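Local coordinates for glycosyl hydrolases family 31 family protein (Aspergillus niger, PDB 6DRU) that catalyses the release of alpha-xylose from the non-reducing terminal glucose of xyloglucan oligosaccharides, as a family 31 glycoside hydrolase, at residues 324-328 / 396-402; 344-348 / 423-427; 364-368 / 438-443. All coordinates share one frame; numbering follows the deposited sequence.

Contact 1 of 3, residues 324-328 / 396-402. With BGC (beta-D-glucopyranose), chain F.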
ATOM      1  N   LEU A 324     -22.929  23.366  17.536  1.00 56.02           N
ATOM      2  CA  LEU A 324     -22.705  21.943  17.742  1.00 61.18           C
ATOM      3  C   LEU A 324     -21.438  21.531  17.007  1.00 58.99           C
ATOM      4  O   LEU A 324     -21.165  22.014  15.905  1.00 54.80           O
ATOM      5  CB  LEU A 324     -23.896  21.100  17.267  1.00 55.16           C
ATOM      6  CG  LEU A 324     -24.257  21.132  15.780  1.00 54.30           C
ATOM      7  CD1 LEU A 324     -24.651  19.747  15.297  1.00 47.86           C
ATOM      8  CD2 LEU A 324     -25.380  22.122  15.530  1.00 63.48           C
ATOM      9  N   TRP A 325     -20.665  20.650  17.632  1.00 55.60           N
ATOM     10  CA  TRP A 325     -19.472  20.077  17.034  1.00 57.60           C
ATOM     11  C   TRP A 325     -19.725  18.628  16.630  1.00 56.27           C
ATOM     12  O   TRP A 325     -20.561  17.948  17.234  1.00 50.89           O
ATOM     13  CB  TRP A 325     -18.281  20.130  17.997  1.00 56.67           C
ATOM     14  CG  TRP A 325     -17.575  21.448  18.026  1.00 54.77           C
ATOM     15  CD1 TRP A 325     -18.105  22.672  17.745  1.00 61.33           C
ATOM     16  CD2 TRP A 325     -16.198  21.672  18.355  1.00 57.55           C
ATOM     17  NE1 TRP A 325     -17.144  23.645  17.880  1.00 62.25           N
ATOM     18  CE2 TRP A 325     -15.965  23.057  18.256  1.00 56.72           C
ATOM     19  CE3 TRP A 325     -15.142  20.835  18.727  1.00 62.00           C
ATOM     20  CZ2 TRP A 325     -14.720  23.623  18.515  1.00 56.39           C
ATOM     21  CZ3 TRP A 325     -13.906  21.399  18.983  1.00 56.66           C
ATOM     22  CH2 TRP A 325     -13.705  22.780  18.874  1.00 60.06           C
ATOM     23  N   PRO A 326     -19.025  18.126  15.609  1.00 51.32           N
ATOM     24  CA  PRO A 326     -19.222  16.734  15.185  1.00 48.87           C
ATOM     25  C   PRO A 326     -18.512  15.712  16.059  1.00 59.62           C
ATOM     26  O   PRO A 326     -18.634  14.510  15.795  1.00 61.71           O
ATOM     27  CB  PRO A 326     -18.643  16.733  13.764  1.00 50.96           C
ATOM     28  CG  PRO A 326     -17.560  17.754  13.817  1.00 50.83           C
ATOM     29  CD  PRO A 326     -18.040  18.827  14.764  1.00 51.67           C
ATOM     30  N   SER A 327     -17.793  16.148  17.087  1.00 52.28           N
ATOM     31  CA  SER A 327     -17.016  15.240  17.915  1.00 55.91           C
ATOM     32  C   SER A 327     -17.901  14.541  18.939  1.00 65.61           C
ATOM     33  O   SER A 327     -18.865  15.111  19.459  1.00 61.99           O
ATOM     34  CB  SER A 327     -15.896  15.998  18.631  1.00 57.13           C
ATOM     35  OG  SER A 327     -16.412  17.096  19.359  1.00 55.54           O
ATOM     36  N   VAL A 328     -17.555  13.288  19.232  1.00 64.26           N
ATOM     37  CA  VAL A 328     -18.243  12.491  20.238  1.00 52.15           C
ATOM     38  C   VAL A 328     -17.201  11.892  21.168  1.00 49.74           C
ATOM     39  O   VAL A 328     -16.220  11.297  20.708  1.00 53.36           O
ATOM     40  CB  VAL A 328     -19.095  11.375  19.601  1.00 39.54           C
ATOM     41  CG1 VAL A 328     -19.754  10.528  20.680  1.00 44.93           C
ATOM     42  CG2 VAL A 328     -20.135  11.967  18.662  1.00 43.79           C
ATOM     43  N   GLN A 396     -16.584  23.516  13.010  1.00 65.42           N
ATOM     44  CA  GLN A 396     -15.469  22.576  13.154  1.00 62.77           C
ATOM     45  C   GLN A 396     -15.760  21.230  12.497  1.00 57.94           C
ATOM     46  O   GLN A 396     -15.385  20.175  13.012  1.00 80.05           O
ATOM     47  CB  GLN A 396     -15.100  22.391  14.626  1.00 48.05           C
ATOM     48  CG  GLN A 396     -14.376  23.580  15.207  1.00 60.46           C
ATOM     49  CD  GLN A 396     -12.888  23.350  15.311  1.00 60.77           C
ATOM     50  OE1 GLN A 396     -12.446  22.337  15.848  1.00 76.03           O
ATOM     51  NE2 GLN A 396     -12.104  24.287  14.792  1.00 70.65           N
ATOM     52  N   ALA A 397     -16.427  21.262  11.346  1.00 60.39           N
ATOM     53  CA  ALA A 397     -16.785  20.054  10.611  1.00 63.12           C
ATOM     54  C   ALA A 397     -16.047  19.972   9.276  1.00 57.84           C
ATOM     55  O   ALA A 397     -16.629  19.627   8.246  1.00 61.48           O
ATOM     56  CB  ALA A 397     -18.292  19.984  10.392  1.00 50.53           C
ATOM     57  N   ASP A 398     -14.748  20.282   9.288  1.00 54.83           N
ATOM     58  CA  ASP A 398     -13.968  20.246   8.055  1.00 59.44           C
ATOM     59  C   ASP A 398     -13.789  18.823   7.541  1.00 68.39           C
ATOM     60  O   ASP A 398     -13.714  18.612   6.324  1.00 73.36           O
ATOM     61  CB  ASP A 398     -12.608  20.910   8.275  1.00 64.46           C
ATOM     62  CG  ASP A 398     -12.723  22.398   8.572  1.00 77.08           C
ATOM     63  OD1 ASP A 398     -13.050  22.756   9.726  1.00 72.44           O
ATOM     64  OD2 ASP A 398     -12.486  23.211   7.653  1.00 74.71           O
ATOM     65  N   GLY A 399     -13.723  17.850   8.430  1.00 65.55           N
ATOM     66  CA  GLY A 399     -13.568  16.468   8.035  1.00 63.42           C
ATOM     67  C   GLY A 399     -12.183  15.940   8.372  1.00 71.34           C
ATOM     68  O   GLY A 399     -11.179  16.663   8.317  1.00 71.74           O
ATOM     69  N   GLY A 400     -12.126  14.654   8.710  1.00 65.06           N
ATOM     70  CA  GLY A 400     -10.881  14.023   9.100  1.00 61.91           C
ATOM     71  C   GLY A 400     -10.524  14.303  10.545  1.00 57.43           C
ATOM     72  O   GLY A 400     -11.032  13.642  11.455  1.00 59.97           O
ATOM     73  N   ALA A 401      -9.648  15.279  10.767  1.00 52.00           N
ATOM     74  CA  ALA A 401      -9.347  15.747  12.113  1.00 57.17           C
ATOM     75  C   ALA A 401     -10.487  16.644  12.595  1.00 56.07           C
ATOM     76  O   ALA A 401     -11.539  16.749  11.959  1.00 64.15           O
ATOM     77  CB  ALA A 401      -7.996  16.458  12.140  1.00 52.81           C
ATOM     78  N   LEU A 402     -10.290  17.316  13.725  1.00 55.67           N
ATOM     79  CA  LEU A 402     -11.335  18.161  14.299  1.00 61.63           C
ATOM     80  C   LEU A 402     -11.086  19.625  13.933  1.00 68.23           C
ATOM     81  O   LEU A 402     -10.769  20.471  14.769  1.00 68.67           O
ATOM     82  CB  LEU A 402     -11.413  17.958  15.810  1.00 56.98           C
ATOM     83  CG  LEU A 402     -12.640  18.553  16.505  1.00 59.51           C
ATOM     84  CD1 LEU A 402     -13.912  18.237  15.732  1.00 57.51           C
ATOM     85  CD2 LEU A 402     -12.742  18.048  17.935  1.00 56.22           C
TER
HETATM   86  C2  BGC F   5      -7.209  26.260  18.763  1.00 78.70           C
HETATM   87  C3  BGC F   5      -7.815  25.441  17.677  1.00 77.59           C
HETATM   88  C4  BGC F   5      -9.295  25.164  18.001  1.00 70.77           C
HETATM   89  C5  BGC F   5     -10.006  26.448  18.326  1.00 73.66           C
HETATM   90  C6  BGC F   5     -11.431  26.147  18.769  1.00 72.71           C
HETATM   91  C1  BGC F   5      -8.037  27.509  18.922  1.00 74.67           C
HETATM   92  O2  BGC F   5      -5.846  26.610  18.432  1.00 83.71           O
HETATM   93  O3  BGC F   5      -7.124  24.250  17.568  1.00 76.03           O
HETATM   94  O4  BGC F   5      -9.921  24.563  16.889  1.00 63.38           O
HETATM   95  O5  BGC F   5      -9.338  27.125  19.373  1.00 79.50           O
HETATM   96  O6  BGC F   5     -11.960  27.263  19.454  1.00 61.37           O
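The indole of Trp325 carries the side chain of Gln396 over one face, with ring and amide planes 26° apart. CB and CG of Gln396 make the touch: CG lies 3.7 Å from the centroid of the six-membered ring of Trp325, 28° off its normal, a CH-pi contact, while CB sits over the ring junction. The two side chains lie side by side, pointing the same way. At the ring edge, OG of Ser327 lies in plane, its hydroxyl bonded to Gln292, and C6 of the bound glucose is also near the plane. The side chain of Leu402 crosses that of Trp325 at about a right angle, and its CD2 comes 3.7 Å from CZ3 of Trp325. The same leucine spans the two following residues, with CD2 3.8 Å from CB of Ser327 and CD1 4.1 Å from CG of Pro326. That proline ring also rests against the backbone of Gln396, its CG 3.4 Å from the carbonyl O. Tyr286 and Trp357 add further aromatic neighbours to Trp325, whose NE1 makes a weak hydrogen bond to the active-site residue Asp395. Trp325 also touches the bound xylose, and the contact thus forms part of the sugar-binding pocket where parallel barrel strands 319-328 and 391-394 end, as in TIM-barrel glycosidases.

Contact 2 of 3, residues 344-348 / 423-427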
ATOM      1  N   LEU A 344     -20.259   6.379  13.786  1.00 56.37           N
ATOM      2  CA  LEU A 344     -19.039   7.137  14.005  1.00 52.32           C
ATOM      3  C   LEU A 344     -17.991   6.741  12.978  1.00 51.14           C
ATOM      4  O   LEU A 344     -17.809   5.554  12.687  1.00 65.34           O
ATOM      5  CB  LEU A 344     -18.485   6.912  15.415  1.00 50.16           C
ATOM      6  CG  LEU A 344     -19.421   7.179  16.593  1.00 56.18           C
ATOM      7  CD1 LEU A 344     -18.768   6.740  17.892  1.00 56.73           C
ATOM      8  CD2 LEU A 344     -19.789   8.652  16.650  1.00 51.26           C
ATOM      9  N   SER A 345     -17.306   7.740  12.431  1.00 51.37           N
ATOM     10  CA  SER A 345     -16.108   7.470  11.658  1.00 51.33           C
ATOM     11  C   SER A 345     -14.998   6.999  12.592  1.00 56.36           C
ATOM     12  O   SER A 345     -15.084   7.122  13.818  1.00 60.10           O
ATOM     13  CB  SER A 345     -15.670   8.716  10.889  1.00 60.27           C
ATOM     14  OG  SER A 345     -15.239   9.734  11.775  1.00 57.42           O
ATOM     15  N   ALA A 346     -13.942   6.447  12.005  1.00 54.50           N
ATOM     16  CA  ALA A 346     -12.854   5.927  12.817  1.00 50.70           C
ATOM     17  C   ALA A 346     -11.589   5.844  11.982  1.00 51.54           C
ATOM     18  O   ALA A 346     -11.645   5.524  10.793  1.00 62.09           O
ATOM     19  CB  ALA A 346     -13.197   4.546  13.387  1.00 53.19           C
ATOM     20  N   THR A 347     -10.454   6.141  12.611  1.00 50.41           N
ATOM     21  CA  THR A 347      -9.176   5.792  12.013  1.00 49.94           C
ATOM     22  C   THR A 347      -9.116   4.285  11.795  1.00 57.71           C
ATOM     23  O   THR A 347      -9.683   3.500  12.561  1.00 60.23           O
ATOM     24  CB  THR A 347      -8.021   6.258  12.899  1.00 49.93           C
ATOM     25  OG1 THR A 347      -8.161   5.689  14.207  1.00 68.11           O
ATOM     26  CG2 THR A 347      -8.007   7.771  13.004  1.00 49.47           C
ATOM     27  N   ARG A 348      -8.427   3.880  10.733  1.00 63.02           N
ATOM     28  CA  ARG A 348      -8.565   2.521  10.226  1.00 57.43           C
ATOM     29  C   ARG A 348      -7.783   1.479  11.022  1.00 55.00           C
ATOM     30  O   ARG A 348      -7.914   0.285  10.734  1.00 55.35           O
ATOM     31  CB  ARG A 348      -8.167   2.493   8.751  1.00 59.90           C
ATOM     32  CG  ARG A 348      -8.969   3.493   7.922  1.00 50.55           C
ATOM     33  CD  ARG A 348      -8.779   3.298   6.433  1.00 43.83           C
ATOM     34  NE  ARG A 348      -7.403   3.536   6.018  1.00 48.66           N
ATOM     35  CZ  ARG A 348      -6.925   3.209   4.823  1.00 61.12           C
ATOM     36  NH1 ARG A 348      -7.715   2.626   3.930  1.00 53.83           N
ATOM     37  NH2 ARG A 348      -5.658   3.462   4.522  1.00 68.05           N
ATOM     38  N   PRO A 423      -5.473  12.037   9.569  1.00 58.62           N
ATOM     39  CA  PRO A 423      -6.009  10.670   9.538  1.00 54.79           C
ATOM     40  C   PRO A 423      -6.779  10.374   8.256  1.00 54.33           C
ATOM     41  O   PRO A 423      -7.632  11.156   7.828  1.00 59.50           O
ATOM     42  CB  PRO A 423      -6.930  10.629  10.761  1.00 46.80           C
ATOM     43  CG  PRO A 423      -7.414  12.037  10.886  1.00 47.82           C
ATOM     44  CD  PRO A 423      -6.286  12.929  10.415  1.00 55.52           C
ATOM     45  N   ASN A 424      -6.471   9.228   7.646  1.00 58.02           N
ATOM     46  CA  ASN A 424      -7.281   8.671   6.563  1.00 53.11           C
ATOM     47  C   ASN A 424      -8.319   7.752   7.197  1.00 56.28           C
ATOM     48  O   ASN A 424      -8.148   6.536   7.303  1.00 63.94           O
ATOM     49  CB  ASN A 424      -6.404   7.935   5.558  1.00 47.93           C
ATOM     50  CG  ASN A 424      -7.189   7.422   4.365  1.00 60.36           C
ATOM     51  OD1 ASN A 424      -8.332   7.820   4.140  1.00 60.41           O
ATOM     52  ND2 ASN A 424      -6.578   6.528   3.595  1.00 61.61           N
ATOM     53  N   VAL A 425      -9.425   8.358   7.629  1.00 49.97           N
ATOM     54  CA  VAL A 425     -10.420   7.667   8.441  1.00 51.35           C
ATOM     55  C   VAL A 425     -11.350   6.836   7.566  1.00 56.31           C
ATOM     56  O   VAL A 425     -11.374   6.988   6.339  1.00 58.22           O
ATOM     57  CB  VAL A 425     -11.223   8.666   9.293  1.00 57.68           C
ATOM     58  CG1 VAL A 425     -10.287   9.521  10.128  1.00 51.92           C
ATOM     59  CG2 VAL A 425     -12.092   9.537   8.406  1.00 47.59           C
ATOM     60  N   ASN A 426     -12.125   5.958   8.199  1.00 64.67           N
ATOM     61  CA  ASN A 426     -13.150   5.173   7.523  1.00 52.91           C
ATOM     62  C   ASN A 426     -14.494   5.885   7.612  1.00 55.41           C
ATOM     63  O   ASN A 426     -14.935   6.252   8.706  1.00 51.43           O
ATOM     64  CB  ASN A 426     -13.267   3.780   8.144  1.00 54.81           C
ATOM     65  CG  ASN A 426     -12.302   2.781   7.541  1.00 54.85           C
ATOM     66  OD1 ASN A 426     -11.934   2.889   6.373  1.00 59.74           O
ATOM     67  ND2 ASN A 426     -11.900   1.792   8.332  1.00 56.34           N
ATOM     68  N   TYR A 427     -15.136   6.076   6.464  1.00 52.69           N
ATOM     69  CA  TYR A 427     -16.505   6.566   6.389  1.00 53.74           C
ATOM     70  C   TYR A 427     -17.397   5.480   5.801  1.00 54.18           C
ATOM     71  O   TYR A 427     -16.929   4.441   5.329  1.00 59.88           O
ATOM     72  CB  TYR A 427     -16.611   7.833   5.532  1.00 54.51           C
ATOM     73  CG  TYR A 427     -15.936   9.055   6.107  1.00 50.82           C
ATOM     74  CD1 TYR A 427     -16.307   9.566   7.344  1.00 54.15           C
ATOM     75  CD2 TYR A 427     -14.939   9.714   5.399  1.00 53.58           C
ATOM     76  CE1 TYR A 427     -15.694  10.689   7.866  1.00 64.67           C
ATOM     77  CE2 TYR A 427     -14.321  10.836   5.909  1.00 60.57           C
ATOM     78  CZ  TYR A 427     -14.703  11.323   7.142  1.00 71.18           C
ATOM     79  OH  TYR A 427     -14.087  12.443   7.653  1.00 61.68           O
TER
HETATM   80  O   HOH W   1     -11.662   1.763  11.067  1.00 56.52           O
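Arg348 lies across Asn424 and Asn426, and its side chain meets one after the other. CB is 3.8 Å from ND2 of Asn426. CG and CD then run past both asparagines, CG 3.2 Å from the backbone O of Asn424 and CD 3.2 Å from OD1 of Asn426. A bend at chi3 (-64°) sets one guanidinium face against ND2 of Asn424, which lies toward its rim, the guanidinium and amide planes 40° apart. NH2 of Arg348 and ND2 of Asn424 are both donors and make no hydrogen bond with each other; a second subunit is served instead, where Arg348 NH1 reaches Gly130 O and Asn424 ND2 reaches Pro131 O. Asn424 OD1 is held by Leu433 N of its own chain, and Asn426 OD1 accepts from Arg37 of the second subunit. One water joins Thr347 O to Asn426 ND2. The backbones are joined as well: Asn426 N donates to Ala346 O over 2.7 Å, nearly straight at 174°, whereas the return bond from Ala346 N to Asn426 O is weak. This hydrogen-bonded Ala346-Asn426 pair makes a short, weakly bonded antiparallel pairing of two strands in the TIM-barrel domain region, lying at a subunit interface.

Contact 3 of 3, residues 364-368 / 438-443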
ATOM      1  N   ASN A 364     -15.329  11.649  15.298  1.00 50.15           N
ATOM      2  CA  ASN A 364     -16.325  12.414  14.561  1.00 44.54           C
ATOM      3  C   ASN A 364     -17.455  11.505  14.098  1.00 55.69           C
ATOM      4  O   ASN A 364     -17.220  10.378  13.652  1.00 58.70           O
ATOM      5  CB  ASN A 364     -15.694  13.106  13.354  1.00 53.02           C
ATOM      6  CG  ASN A 364     -15.166  14.486  13.682  1.00 57.18           C
ATOM      7  OD1 ASN A 364     -14.880  14.799  14.838  1.00 57.23           O
ATOM      8  ND2 ASN A 364     -15.038  15.327  12.661  1.00 50.16           N
ATOM      9  N   TYR A 365     -18.685  11.999  14.206  1.00 58.29           N
ATOM     10  CA  TYR A 365     -19.811  11.254  13.670  1.00 54.34           C
ATOM     11  C   TYR A 365     -19.726  11.219  12.145  1.00 59.60           C
ATOM     12  O   TYR A 365     -19.095  12.069  11.512  1.00 63.53           O
ATOM     13  CB  TYR A 365     -21.138  11.866  14.133  1.00 45.01           C
ATOM     14  CG  TYR A 365     -21.782  12.822  13.152  1.00 58.72           C
ATOM     15  CD1 TYR A 365     -23.011  12.521  12.578  1.00 53.06           C
ATOM     16  CD2 TYR A 365     -21.164  14.016  12.792  1.00 61.79           C
ATOM     17  CE1 TYR A 365     -23.612  13.379  11.678  1.00 54.92           C
ATOM     18  CE2 TYR A 365     -21.758  14.882  11.888  1.00 60.32           C
ATOM     19  CZ  TYR A 365     -22.982  14.557  11.336  1.00 64.34           C
ATOM     20  OH  TYR A 365     -23.585  15.409  10.439  1.00 63.40           O
ATOM     21  N   ASP A 366     -20.369  10.218  11.553  1.00 64.09           N
ATOM     22  CA  ASP A 366     -20.245   9.964  10.119  1.00 63.90           C
ATOM     23  C   ASP A 366     -21.365  10.690   9.384  1.00 58.82           C
ATOM     24  O   ASP A 366     -22.479  10.177   9.263  1.00 57.77           O
ATOM     25  CB  ASP A 366     -20.272   8.466   9.842  1.00 57.89           C
ATOM     26  CG  ASP A 366     -19.915   8.133   8.408  1.00 58.94           C
ATOM     27  OD1 ASP A 366     -19.500   9.050   7.669  1.00 61.16           O
ATOM     28  OD2 ASP A 366     -20.055   6.954   8.020  1.00 74.26           O
ATOM     29  N   SER A 367     -21.068  11.891   8.879  1.00 53.75           N
ATOM     30  CA  SER A 367     -22.071  12.645   8.136  1.00 57.71           C
ATOM     31  C   SER A 367     -22.424  11.986   6.809  1.00 60.18           C
ATOM     32  O   SER A 367     -23.495  12.264   6.260  1.00 58.55           O
ATOM     33  CB  SER A 367     -21.590  14.077   7.892  1.00 62.55           C
ATOM     34  OG  SER A 367     -20.452  14.103   7.046  1.00 64.67           O
ATOM     35  N   THR A 368     -21.551  11.125   6.279  1.00 55.10           N
ATOM     36  CA  THR A 368     -21.867  10.394   5.057  1.00 58.03           C
ATOM     37  C   THR A 368     -22.820   9.232   5.304  1.00 60.23           C
ATOM     38  O   THR A 368     -23.393   8.703   4.345  1.00 66.31           O
ATOM     39  CB  THR A 368     -20.586   9.876   4.397  1.00 51.30           C
ATOM     40  OG1 THR A 368     -20.052   8.794   5.168  1.00 60.85           O
ATOM     41  CG2 THR A 368     -19.549  10.982   4.309  1.00 51.82           C
ATOM     42  N   LEU A 438     -16.473  15.171   0.883  1.00 50.74           N
ATOM     43  CA  LEU A 438     -17.919  15.127   1.055  1.00 50.72           C
ATOM     44  C   LEU A 438     -18.355  15.456   2.477  1.00 51.31           C
ATOM     45  O   LEU A 438     -19.498  15.882   2.673  1.00 55.14           O
ATOM     46  CB  LEU A 438     -18.441  13.741   0.654  1.00 47.69           C
ATOM     47  CG  LEU A 438     -19.864  13.313   1.028  1.00 48.40           C
ATOM     48  CD1 LEU A 438     -20.899  14.150   0.294  1.00 45.70           C
ATOM     49  CD2 LEU A 438     -20.072  11.834   0.748  1.00 58.31           C
ATOM     50  N   TYR A 439     -17.466  15.296   3.463  1.00 53.26           N
ATOM     51  CA  TYR A 439     -17.885  15.359   4.864  1.00 56.43           C
ATOM     52  C   TYR A 439     -18.587  16.662   5.234  1.00 64.29           C
ATOM     53  O   TYR A 439     -19.711  16.595   5.763  1.00 60.61           O
ATOM     54  CB  TYR A 439     -16.683  15.095   5.779  1.00 49.21           C
ATOM     55  CG  TYR A 439     -17.067  14.924   7.230  1.00 57.37           C
ATOM     56  CD1 TYR A 439     -17.136  16.016   8.087  1.00 61.85           C
ATOM     57  CD2 TYR A 439     -17.368  13.670   7.742  1.00 65.07           C
ATOM     58  CE1 TYR A 439     -17.492  15.860   9.414  1.00 61.03           C
ATOM     59  CE2 TYR A 439     -17.723  13.505   9.065  1.00 68.44           C
ATOM     60  CZ  TYR A 439     -17.784  14.603   9.897  1.00 64.69           C
ATOM     61  OH  TYR A 439     -18.138  14.439  11.217  1.00 60.37           O
ATOM     62  N   PRO A 440     -18.015  17.854   5.012  1.00 58.22           N
ATOM     63  CA  PRO A 440     -18.756  19.071   5.382  1.00 52.96           C
ATOM     64  C   PRO A 440     -19.985  19.300   4.524  1.00 58.48           C
ATOM     65  O   PRO A 440     -20.973  19.867   5.009  1.00 56.27           O
ATOM     66  CB  PRO A 440     -17.717  20.183   5.193  1.00 55.26           C
ATOM     67  CG  PRO A 440     -16.812  19.660   4.141  1.00 64.85           C
ATOM     68  CD  PRO A 440     -16.719  18.180   4.385  1.00 55.96           C
ATOM     69  N   TRP A 441     -19.950  18.876   3.260  1.00 58.79           N
ATOM     70  CA  TRP A 441     -21.123  18.982   2.400  1.00 59.62           C
ATOM     71  C   TRP A 441     -22.271  18.137   2.940  1.00 51.61           C
ATOM     72  O   TRP A 441     -23.422  18.588   2.976  1.00 49.68           O
ATOM     73  CB  TRP A 441     -20.746  18.552   0.981  1.00 53.89           C
ATOM     74  CG  TRP A 441     -21.766  18.838  -0.077  1.00 51.87           C
ATOM     75  CD1 TRP A 441     -21.790  19.910  -0.920  1.00 50.90           C
ATOM     76  CD2 TRP A 441     -22.892  18.025  -0.428  1.00 56.37           C
ATOM     77  NE1 TRP A 441     -22.867  19.820  -1.769  1.00 54.93           N
ATOM     78  CE2 TRP A 441     -23.560  18.673  -1.487  1.00 58.08           C
ATOM     79  CE3 TRP A 441     -23.404  16.816   0.053  1.00 49.92           C
ATOM     80  CZ2 TRP A 441     -24.713  18.153  -2.071  1.00 51.40           C
ATOM     81  CZ3 TRP A 441     -24.549  16.301  -0.529  1.00 55.71           C
ATOM     82  CH2 TRP A 441     -25.190  16.969  -1.579  1.00 58.83           C
ATOM     83  N   ALA A 442     -21.972  16.911   3.376  1.00 46.46           N
ATOM     84  CA  ALA A 442     -22.999  16.058   3.961  1.00 54.20           C
ATOM     85  C   ALA A 442     -23.420  16.529   5.344  1.00 60.48           C
ATOM     86  O   ALA A 442     -24.531  16.208   5.781  1.00 56.23           O
ATOM     87  CB  ALA A 442     -22.506  14.612   4.031  1.00 54.54           C
ATOM     88  N   HIS A 443     -22.560  17.274   6.043  1.00 69.37           N
ATOM     89  CA  HIS A 443     -22.954  17.841   7.329  1.00 55.39           C
ATOM     90  C   HIS A 443     -23.977  18.955   7.142  1.00 56.58           C
ATOM     91  O   HIS A 443     -24.962  19.031   7.887  1.00 56.99           O
ATOM     92  CB  HIS A 443     -21.723  18.349   8.079  1.00 48.69           C
ATOM     93  CG  HIS A 443     -21.961  18.594   9.536  1.00 48.55           C
ATOM     94  ND1 HIS A 443     -22.631  17.700  10.342  1.00 49.37           N
ATOM     95  CD2 HIS A 443     -21.610  19.628  10.337  1.00 53.24           C
ATOM     96  CE1 HIS A 443     -22.686  18.173  11.574  1.00 48.83           C
ATOM     97  NE2 HIS A 443     -22.070  19.340  11.598  1.00 48.87           N
TER
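Three hydrogen bonds tie the loop 364-368 to the first turns of the helix that begins near Tyr439. The hydroxyl of Tyr439 donates to the backbone O of Tyr365 over 2.6 Å, lying in the carbonyl plane, and that oxygen in turn sits at the edge of the Tyr439 ring. The phenol of Tyr365 makes a second bond, its OH to ND1 of His443 (2.5 Å, a length not to be pressed at this resolution). The rings of Tyr365 and His443 meet along their rims, their planes 63° apart. Ser367 makes the third bond, from OG to the backbone O of Tyr439 at 2.9 Å. The same carbonyl accepts the helical N-H of His443, so two donors grip it. Ser367 OG is also above one face of the Tyr439 ring, offset toward the rim, and its CB makes a CH-pi contact there. With CG anti to the backbone N (chi1 -171°), Tyr439 extends from the helix to span the loop from Asn364 to Ser367.

Van der Waals contacts surround these bonds: CB of Ala442 packs 3.4 Å from Ser367 O, and CD2 of Leu438 makes an apolar contact with CG2 of Thr368 at 3.7 Å. Further out, the loop's shape is held by Asp366. Its OD1 accepts the Thr368 hydroxyl at 2.6 Å, on the syn side, and its OD2 takes the N-H of Ala428. Arg373 holds Ser367 O, and the ring of Tyr427 lies against that of Tyr439. Helix 439-455 is thus packed against strand 319-328, whose Pro326 touches Tyr365 and Tyr439, and against helix 370-385, whose Leu376 touches Tyr365 and His443, with the loop after strand 360-364 between.

Overall arrangement
All three contacts are largely buried, but what buries them differs. Contacts 1 and 3 are untouched by other protein chains and share the region of strands 319-328 and 360-364; Pro326 O and Tyr365 N probably hydrogen-bond, and Ala397 packs on His443. Contact 2 is farther from the chain's centre and is covered partly by two other subunits. Its Tyr427 links it to both others, through a probable hydrogen bond between Gly400 N and Tyr427 OH and ring packing on Tyr439. Contact 1 relies on aromatic and aliphatic packing beside bound sugar, contact 2 on backbone pairing with polar side chains turned to neighbouring subunits, and contact 3 on side-chain hydrogen bonds to a helix.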